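Local coordinates for serine protease inhibitor (Schistosoma haematobium, PDB 3STO), which probably inhibits serine-type endopeptidases, at residues I243-L248 with T254-L259; E271-N276 with P380-I385. One frame throughout, in Å; residues are numbered along the deposited sequence.

Contact 1: residues I243-L248 with T254-L259; sequences IVSKPL and TFVIVL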
ATOM      1  N   ILE A 243      -1.159 -16.745  13.337  1.00 14.10           N
ATOM      2  CA  ILE A 243      -0.948 -16.289  11.986  1.00 11.06           C
ATOM      3  C   ILE A 243      -0.946 -17.450  11.003  1.00 14.25           C
ATOM      4  O   ILE A 243      -0.396 -18.503  11.309  1.00 17.06           O
ATOM      5  CB  ILE A 243       0.438 -15.535  11.909  1.00 20.82           C
ATOM      6  CG1 ILE A 243       0.436 -14.299  12.808  1.00 19.48           C
ATOM      7  CG2 ILE A 243       0.823 -15.166  10.461  1.00 15.56           C
ATOM      8  CD1 ILE A 243       1.714 -13.504  12.757  1.00 18.52           C
ATOM      9  N   VAL A 244      -1.550 -17.251   9.830  1.00 10.91           N
ATOM     10  CA  VAL A 244      -1.387 -18.148   8.706  1.00 18.13           C
ATOM     11  C   VAL A 244      -0.870 -17.357   7.548  1.00 18.19           C
ATOM     12  O   VAL A 244      -1.102 -16.158   7.459  1.00 23.75           O
ATOM     13  CB  VAL A 244      -2.705 -18.904   8.217  1.00 18.18           C
ATOM     14  CG1 VAL A 244      -3.122 -19.963   9.210  1.00 18.22           C
ATOM     15  CG2 VAL A 244      -3.840 -17.931   7.907  1.00 17.62           C
ATOM     16  N   SER A 245      -0.170 -18.049   6.654  1.00 22.12           N
ATOM     17  CA  SER A 245       0.326 -17.463   5.412  1.00 19.65           C
ATOM     18  C   SER A 245      -0.240 -18.267   4.263  1.00 24.16           C
ATOM     19  O   SER A 245      -0.041 -19.469   4.192  1.00 28.93           O
ATOM     20  CB  SER A 245       1.831 -17.522   5.385  1.00 19.60           C
ATOM     21  OG  SER A 245       2.298 -16.613   4.438  1.00 26.82           O
ATOM     22  N   LYS A 246      -0.985 -17.619   3.387  1.00 18.93           N
ATOM     23  CA  LYS A 246      -1.620 -18.331   2.301  1.00 14.72           C
ATOM     24  C   LYS A 246      -1.035 -17.793   1.005  1.00 22.46           C
ATOM     25  O   LYS A 246      -1.313 -16.669   0.605  1.00 17.75           O
ATOM     26  CB  LYS A 246      -3.130 -18.144   2.316  1.00 12.64           C
ATOM     27  CG  LYS A 246      -3.823 -18.812   1.148  1.00 20.98           C
ATOM     28  CD  LYS A 246      -5.351 -18.801   1.275  1.00 20.26           C
ATOM     29  CE  LYS A 246      -6.023 -19.479   0.063  1.00 15.44           C
ATOM     30  NZ  LYS A 246      -5.476 -20.830  -0.187  1.00 16.57           N
ATOM     31  N   PRO A 247      -0.226 -18.611   0.337  1.00 25.69           N
ATOM     32  CA  PRO A 247       0.522 -18.143  -0.834  1.00 19.84           C
ATOM     33  C   PRO A 247      -0.350 -17.806  -2.044  1.00 15.69           C
ATOM     34  O   PRO A 247      -1.373 -18.426  -2.337  1.00 20.36           O
ATOM     35  CB  PRO A 247       1.448 -19.333  -1.166  1.00 26.94           C
ATOM     36  CG  PRO A 247       1.263 -20.343  -0.049  1.00 26.98           C
ATOM     37  CD  PRO A 247      -0.065 -20.054   0.578  1.00 17.97           C
ATOM     38  N   LEU A 248       0.098 -16.806  -2.781  1.00 20.78           N
ATOM     39  CA  LEU A 248      -0.494 -16.499  -4.064  1.00 18.44           C
ATOM     40  C   LEU A 248       0.171 -17.365  -5.111  1.00 16.58           C
ATOM     41  O   LEU A 248       1.092 -18.136  -4.806  1.00 13.73           O
ATOM     42  CB  LEU A 248      -0.409 -14.993  -4.361  1.00 17.90           C
ATOM     43  CG  LEU A 248      -1.491 -14.435  -3.423  1.00 24.09           C
ATOM     44  CD1 LEU A 248      -0.990 -13.347  -2.558  1.00 12.71           C
ATOM     45  CD2 LEU A 248      -2.826 -14.115  -4.158  1.00 21.63           C
ATOM     46  N   THR A 254       2.506 -13.626  -0.533  1.00 30.18           N
ATOM     47  CA  THR A 254       1.611 -14.419   0.301  1.00 22.02           C
ATOM     48  C   THR A 254       0.654 -13.524   1.083  1.00 22.34           C
ATOM     49  O   THR A 254       0.961 -12.363   1.355  1.00 21.07           O
ATOM     50  CB  THR A 254       2.403 -15.346   1.238  1.00 21.97           C
ATOM     51  OG1 THR A 254       1.495 -16.182   1.929  1.00 39.12           O
ATOM     52  CG2 THR A 254       3.228 -14.569   2.250  1.00 17.71           C
ATOM     53  N   PHE A 255      -0.533 -14.042   1.378  1.00 18.45           N
ATOM     54  CA  PHE A 255      -1.510 -13.304   2.154  1.00 15.25           C
ATOM     55  C   PHE A 255      -1.401 -13.734   3.593  1.00 14.44           C
ATOM     56  O   PHE A 255      -1.644 -14.887   3.893  1.00 18.68           O
ATOM     57  CB  PHE A 255      -2.902 -13.597   1.639  1.00 19.75           C
ATOM     58  CG  PHE A 255      -3.969 -12.768   2.265  1.00 10.76           C
ATOM     59  CD1 PHE A 255      -4.008 -11.380   2.062  1.00 17.09           C
ATOM     60  CD2 PHE A 255      -4.998 -13.375   2.968  1.00 12.90           C
ATOM     61  CE1 PHE A 255      -5.052 -10.584   2.612  1.00 15.45           C
ATOM     62  CE2 PHE A 255      -6.041 -12.605   3.532  1.00 16.96           C
ATOM     63  CZ  PHE A 255      -6.054 -11.197   3.343  1.00 23.11           C
ATOM     64  N   VAL A 256      -0.985 -12.818   4.464  1.00 13.86           N
ATOM     65  CA  VAL A 256      -0.757 -13.103   5.866  1.00 14.87           C
ATOM     66  C   VAL A 256      -1.938 -12.582   6.684  1.00 21.81           C
ATOM     67  O   VAL A 256      -2.270 -11.409   6.582  1.00 16.68           O
ATOM     68  CB  VAL A 256       0.568 -12.487   6.330  1.00 17.03           C
ATOM     69  CG1 VAL A 256       0.759 -12.652   7.865  1.00 12.84           C
ATOM     70  CG2 VAL A 256       1.741 -13.121   5.537  1.00 15.29           C
ATOM     71  N   ILE A 257      -2.591 -13.470   7.447  1.00 15.87           N
ATOM     72  CA  ILE A 257      -3.682 -13.089   8.342  1.00 11.70           C
ATOM     73  C   ILE A 257      -3.219 -13.167   9.768  1.00 14.38           C
ATOM     74  O   ILE A 257      -2.579 -14.130  10.180  1.00 16.04           O
ATOM     75  CB  ILE A 257      -4.941 -13.937   8.139  1.00 19.11           C
ATOM     76  CG1 ILE A 257      -5.261 -14.044   6.634  1.00 18.10           C
ATOM     77  CG2 ILE A 257      -6.148 -13.383   8.951  1.00 13.30           C
ATOM     78  CD1 ILE A 257      -5.938 -15.365   6.273  1.00 20.25           C
ATOM     79  N   VAL A 258      -3.486 -12.102  10.510  1.00 15.78           N
ATOM     80  CA  VAL A 258      -3.118 -12.054  11.907  1.00 18.71           C
ATOM     81  C   VAL A 258      -4.396 -12.021  12.734  1.00 20.57           C
ATOM     82  O   VAL A 258      -5.124 -11.029  12.720  1.00 17.52           O
ATOM     83  CB  VAL A 258      -2.269 -10.818  12.257  1.00 17.83           C
ATOM     84  CG1 VAL A 258      -1.832 -10.888  13.714  1.00 13.78           C
ATOM     85  CG2 VAL A 258      -1.050 -10.732  11.353  1.00 15.08           C
ATOM     86  N   LEU A 259      -4.660 -13.117  13.443  1.00 14.47           N
ATOM     87  CA  LEU A 259      -5.941 -13.304  14.119  1.00 15.57           C
ATOM     88  C   LEU A 259      -5.728 -13.306  15.627  1.00 15.14           C
ATOM     89  O   LEU A 259      -5.049 -14.178  16.174  1.00 19.82           O
ATOM     90  CB  LEU A 259      -6.634 -14.603  13.652  1.00  8.48           C
ATOM     91  CG  LEU A 259      -8.085 -14.790  14.117  1.00 20.11           C
ATOM     92  CD1 LEU A 259      -9.034 -13.723  13.504  1.00 10.86           C
ATOM     93  CD2 LEU A 259      -8.597 -16.189  13.804  1.00 11.91           C
TER

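Contact 2: residues E271-N276 with P380-I385; sequences ELLNGN and PFICFI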
ATOM      1  N   GLU A 271       0.684  -3.885  16.846  1.00 13.77           N
ATOM      2  CA  GLU A 271       2.110  -3.724  16.707  1.00 17.47           C
ATOM      3  C   GLU A 271       2.738  -4.266  15.369  1.00 21.97           C
ATOM      4  O   GLU A 271       3.763  -3.780  14.918  1.00 27.22           O
ATOM      5  CB  GLU A 271       2.796  -4.270  17.954  1.00 19.89           C
ATOM      6  CG  GLU A 271       2.275  -3.617  19.260  1.00 21.66           C
ATOM      7  CD  GLU A 271       2.228  -2.069  19.215  1.00 39.89           C
ATOM      8  OE1 GLU A 271       3.307  -1.428  19.248  1.00 46.20           O
ATOM      9  OE2 GLU A 271       1.112  -1.488  19.148  1.00 43.71           O
ATOM     10  N   LEU A 272       2.115  -5.242  14.729  1.00 17.04           N
ATOM     11  CA  LEU A 272       2.545  -5.653  13.403  1.00 22.00           C
ATOM     12  C   LEU A 272       2.032  -4.708  12.326  1.00 24.20           C
ATOM     13  O   LEU A 272       2.727  -4.486  11.339  1.00 23.48           O
ATOM     14  CB  LEU A 272       2.095  -7.085  13.084  1.00 19.94           C
ATOM     15  CG  LEU A 272       2.842  -8.186  13.827  1.00 24.40           C
ATOM     16  CD1 LEU A 272       2.023  -9.434  13.773  1.00 27.34           C
ATOM     17  CD2 LEU A 272       4.193  -8.408  13.226  1.00 24.61           C
ATOM     18  N   LEU A 273       0.813  -4.186  12.504  1.00 18.73           N
ATOM     19  CA  LEU A 273       0.262  -3.214  11.573  1.00 18.60           C
ATOM     20  C   LEU A 273       1.063  -1.888  11.626  1.00 26.15           C
ATOM     21  O   LEU A 273       1.388  -1.309  10.587  1.00 24.00           O
ATOM     22  CB  LEU A 273      -1.235  -2.984  11.824  1.00 21.73           C
ATOM     23  CG  LEU A 273      -1.900  -2.040  10.805  1.00 30.05           C
ATOM     24  CD1 LEU A 273      -2.040  -2.711   9.444  1.00 19.26           C
ATOM     25  CD2 LEU A 273      -3.261  -1.518  11.289  1.00 22.42           C
ATOM     26  N   ASN A 274       1.413  -1.419  12.824  1.00 18.20           N
ATOM     27  CA  ASN A 274       2.131  -0.160  12.923  1.00 21.94           C
ATOM     28  C   ASN A 274       3.654  -0.313  12.734  1.00 30.65           C
ATOM     29  O   ASN A 274       4.373   0.676  12.682  1.00 27.84           O
ATOM     30  CB  ASN A 274       1.786   0.594  14.222  1.00 15.86           C
ATOM     31  CG  ASN A 274       2.304  -0.091  15.470  1.00 22.00           C
ATOM     32  OD1 ASN A 274       3.281  -0.832  15.439  1.00 22.23           O
ATOM     33  ND2 ASN A 274       1.639   0.154  16.586  1.00 23.92           N
ATOM     34  N   GLY A 275       4.130  -1.555  12.622  1.00 28.74           N
ATOM     35  CA  GLY A 275       5.535  -1.821  12.379  1.00 22.40           C
ATOM     36  C   GLY A 275       6.457  -1.869  13.601  1.00 27.57           C
ATOM     37  O   GLY A 275       7.647  -2.108  13.458  1.00 21.22           O
ATOM     38  N   ASN A 276       5.927  -1.654  14.801  1.00 24.25           N
ATOM     39  CA  ASN A 276       6.741  -1.789  16.006  1.00 22.14           C
ATOM     40  C   ASN A 276       7.243  -3.205  16.179  1.00 27.08           C
ATOM     41  O   ASN A 276       8.291  -3.438  16.778  1.00 34.56           O
ATOM     42  CB  ASN A 276       5.971  -1.350  17.262  1.00 26.91           C
ATOM     43  CG  ASN A 276       5.703   0.148  17.287  1.00 34.31           C
ATOM     44  OD1 ASN A 276       6.267   0.906  16.490  1.00 34.34           O
ATOM     45  ND2 ASN A 276       4.830   0.577  18.182  1.00 26.62           N
ATOM     46  N   PRO A 380     -12.562  -9.117  14.032  1.00 19.73           N
ATOM     47  CA  PRO A 380     -11.583  -8.223  13.352  1.00 21.75           C
ATOM     48  C   PRO A 380     -10.135  -8.731  13.327  1.00 18.79           C
ATOM     49  O   PRO A 380      -9.605  -9.308  14.278  1.00 16.17           O
ATOM     50  CB  PRO A 380     -11.703  -6.902  14.132  1.00 12.21           C
ATOM     51  CG  PRO A 380     -13.176  -6.927  14.614  1.00 17.76           C
ATOM     52  CD  PRO A 380     -13.378  -8.375  15.024  1.00 18.42           C
ATOM     53  N   PHE A 381      -9.492  -8.519  12.196  1.00 18.94           N
ATOM     54  CA  PHE A 381      -8.180  -9.099  11.987  1.00 19.93           C
ATOM     55  C   PHE A 381      -7.272  -8.156  11.207  1.00 17.80           C
ATOM     56  O   PHE A 381      -7.723  -7.240  10.524  1.00 14.17           O
ATOM     57  CB  PHE A 381      -8.308 -10.416  11.236  1.00 12.19           C
ATOM     58  CG  PHE A 381      -8.982 -10.284   9.887  1.00 15.36           C
ATOM     59  CD1 PHE A 381     -10.371 -10.219   9.781  1.00 11.70           C
ATOM     60  CD2 PHE A 381      -8.233 -10.224   8.726  1.00 13.01           C
ATOM     61  CE1 PHE A 381     -10.987 -10.133   8.554  1.00 12.69           C
ATOM     62  CE2 PHE A 381      -8.852 -10.124   7.480  1.00 16.93           C
ATOM     63  CZ  PHE A 381     -10.228 -10.087   7.391  1.00 13.54           C
ATOM     64  N   ILE A 382      -5.982  -8.415  11.292  1.00 18.41           N
ATOM     65  CA  ILE A 382      -5.019  -7.658  10.510  1.00 21.32           C
ATOM     66  C   ILE A 382      -4.448  -8.566   9.423  1.00 16.86           C
ATOM     67  O   ILE A 382      -4.189  -9.747   9.645  1.00 20.99           O
ATOM     68  CB  ILE A 382      -3.948  -7.005  11.447  1.00 17.74           C
ATOM     69  CG1 ILE A 382      -4.524  -5.688  11.992  1.00 14.76           C
ATOM     70  CG2 ILE A 382      -2.617  -6.769  10.747  1.00 17.13           C
ATOM     71  CD1 ILE A 382      -4.609  -5.661  13.439  1.00 23.10           C
ATOM     72  N   CYS A 383      -4.306  -8.033   8.227  1.00 14.81           N
ATOM     73  CA  CYS A 383      -3.755  -8.836   7.157  1.00 18.04           C
ATOM     74  C   CYS A 383      -2.762  -8.055   6.281  1.00 25.46           C
ATOM     75  O   CYS A 383      -2.736  -6.814   6.289  1.00 23.49           O
ATOM     76  CB  CYS A 383      -4.865  -9.481   6.335  1.00 13.98           C
ATOM     77  SG  CYS A 383      -5.880  -8.301   5.511  1.00 18.47           S
ATOM     78  N   PHE A 384      -1.936  -8.797   5.545  1.00 15.02           N
ATOM     79  CA  PHE A 384      -0.897  -8.208   4.721  1.00 16.35           C
ATOM     80  C   PHE A 384      -0.778  -8.951   3.416  1.00 19.29           C
ATOM     81  O   PHE A 384      -1.034 -10.150   3.361  1.00 14.13           O
ATOM     82  CB  PHE A 384       0.432  -8.348   5.421  1.00 15.32           C
ATOM     83  CG  PHE A 384       0.487  -7.718   6.790  1.00 14.67           C
ATOM     84  CD1 PHE A 384       0.853  -6.362   6.937  1.00 18.18           C
ATOM     85  CD2 PHE A 384       0.261  -8.477   7.915  1.00 12.55           C
ATOM     86  CE1 PHE A 384       0.969  -5.775   8.171  1.00 13.67           C
ATOM     87  CE2 PHE A 384       0.357  -7.905   9.189  1.00 15.90           C
ATOM     88  CZ  PHE A 384       0.723  -6.550   9.317  1.00 19.57           C
ATOM     89  N   ILE A 385      -0.421  -8.246   2.347  1.00 15.96           N
ATOM     90  CA  ILE A 385       0.208  -8.940   1.240  1.00 12.61           C
ATOM     91  C   ILE A 385       1.695  -8.841   1.536  1.00 16.57           C
ATOM     92  O   ILE A 385       2.232  -7.752   1.630  1.00 19.93           O
ATOM     93  CB  ILE A 385      -0.118  -8.319  -0.071  1.00 20.15           C
ATOM     94  CG1 ILE A 385      -1.616  -8.430  -0.321  1.00 16.89           C
ATOM     95  CG2 ILE A 385       0.751  -8.946  -1.182  1.00 13.68           C
ATOM     96  CD1 ILE A 385      -2.093  -7.612  -1.504  1.00 21.25           C
TER

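Contact 1: residues I243-L248 with T254-L259
Ser245 OG and Thr254 OG1 meet at 2.7 Å in a hydrogen bond that either hydroxyl could donate, a polar link between buried side chains on one face of a β-hairpin. Both oxygens stand trans to their own backbone nitrogens (chi1 -162° for Ser245, -174° for Thr254), a setting that turns them toward each other diagonally across the antiparallel strands. The Thr254 methyl also crowds the serine, with CG2 3.1 Å from Ser245 OG. Beside this pair, the strands are tied through Lys246 and Phe255: Lys246 N donates to Phe255 O at 2.9 Å, and Phe255 N returns to Lys246 O at 2.8 Å. Ile257 N donates to Val244 O, while the return bond from Val244 N to Ile257 O is weak. Farther along, the Ile243 methyl CG2 meets Val256 CG1 at 3.6 Å, and on the other face the side chains of Val244 and Ile257 lie side by side, with CG2 of Val244 3.7 Å from CD1 of Ile257. Lys246 NZ hydrogen-bonds to Ser200 O and Gln227 OE1, with Phe202 in cation-pi contact. In this central hairpin of the serpin B sheet, a single hydroxyl-hydroxyl bond thus gives each of two buried polar side chains a partner.

Contact 2: residues E271-N276 with P380-I385
Phe384 swings its ring toward the short helix 269-273 because CG is trans to its own carbonyl carbon (chi1 -58°), while Leu273 holds CG trans to its backbone nitrogen (chi1 -176°), which brings its CD1 to 4.5 Å from Phe384 CE1. This is helix-on-sheet packing of the serpin fold: the helix corresponds to helix G of the family, laid over the B sheet. The ring's far end does most of the touching. Phe384 CZ comes within 3.5 Å of Leu272 O, approaching obliquely, and within 4.0 Å of Leu272 CB; Leu273 N lies at the ring edge, near its plane. Leu273 adds a second footing two residues back along the strand, its CB 4.2 Å from the Ile382 methyl CG2. No hydrogen bond crosses between the segments, which meet through buried side chains and the Leu272 carbonyl set against the ring. Leu279 of the following helix touches both Leu272 and Phe384, so the two helices cover this patch together. Away from the sheet, polar bonds shape the helix exit. Gly275 turns the chain with positive phi, and Asn276 N donates to Asn274 OD1 at 2.8 Å, closing an Asx turn. Glu271 braces both asparagines with its carboxylate: OE2 is met from above the carboxylate plane by Asn274 ND2, and OE1 accepts a hydrogen bond from Asn276 ND2 on its syn side at 2.7 Å.

From the N terminus, the chain first runs through strand 241-247, turns, and comes back along strand 253-260; contact 1 closes this hairpin, with five residues between the segments. Helix 269-273 follows, and contact 2 then closes a much longer loop of 103 residues, which returns as strand 381-387. The loops stand in series, neither nesting nor crossing. They nevertheless share a sheet, since strand 381-387 lies beside strand 253-260: probable hydrogen bonds join Val258 N to Ile382 O at 2.6 Å and Phe384 N to Val256 O at 2.8 Å. Together the contacts join the hairpin, the neighbouring strand 381-387 and the helix packed on it.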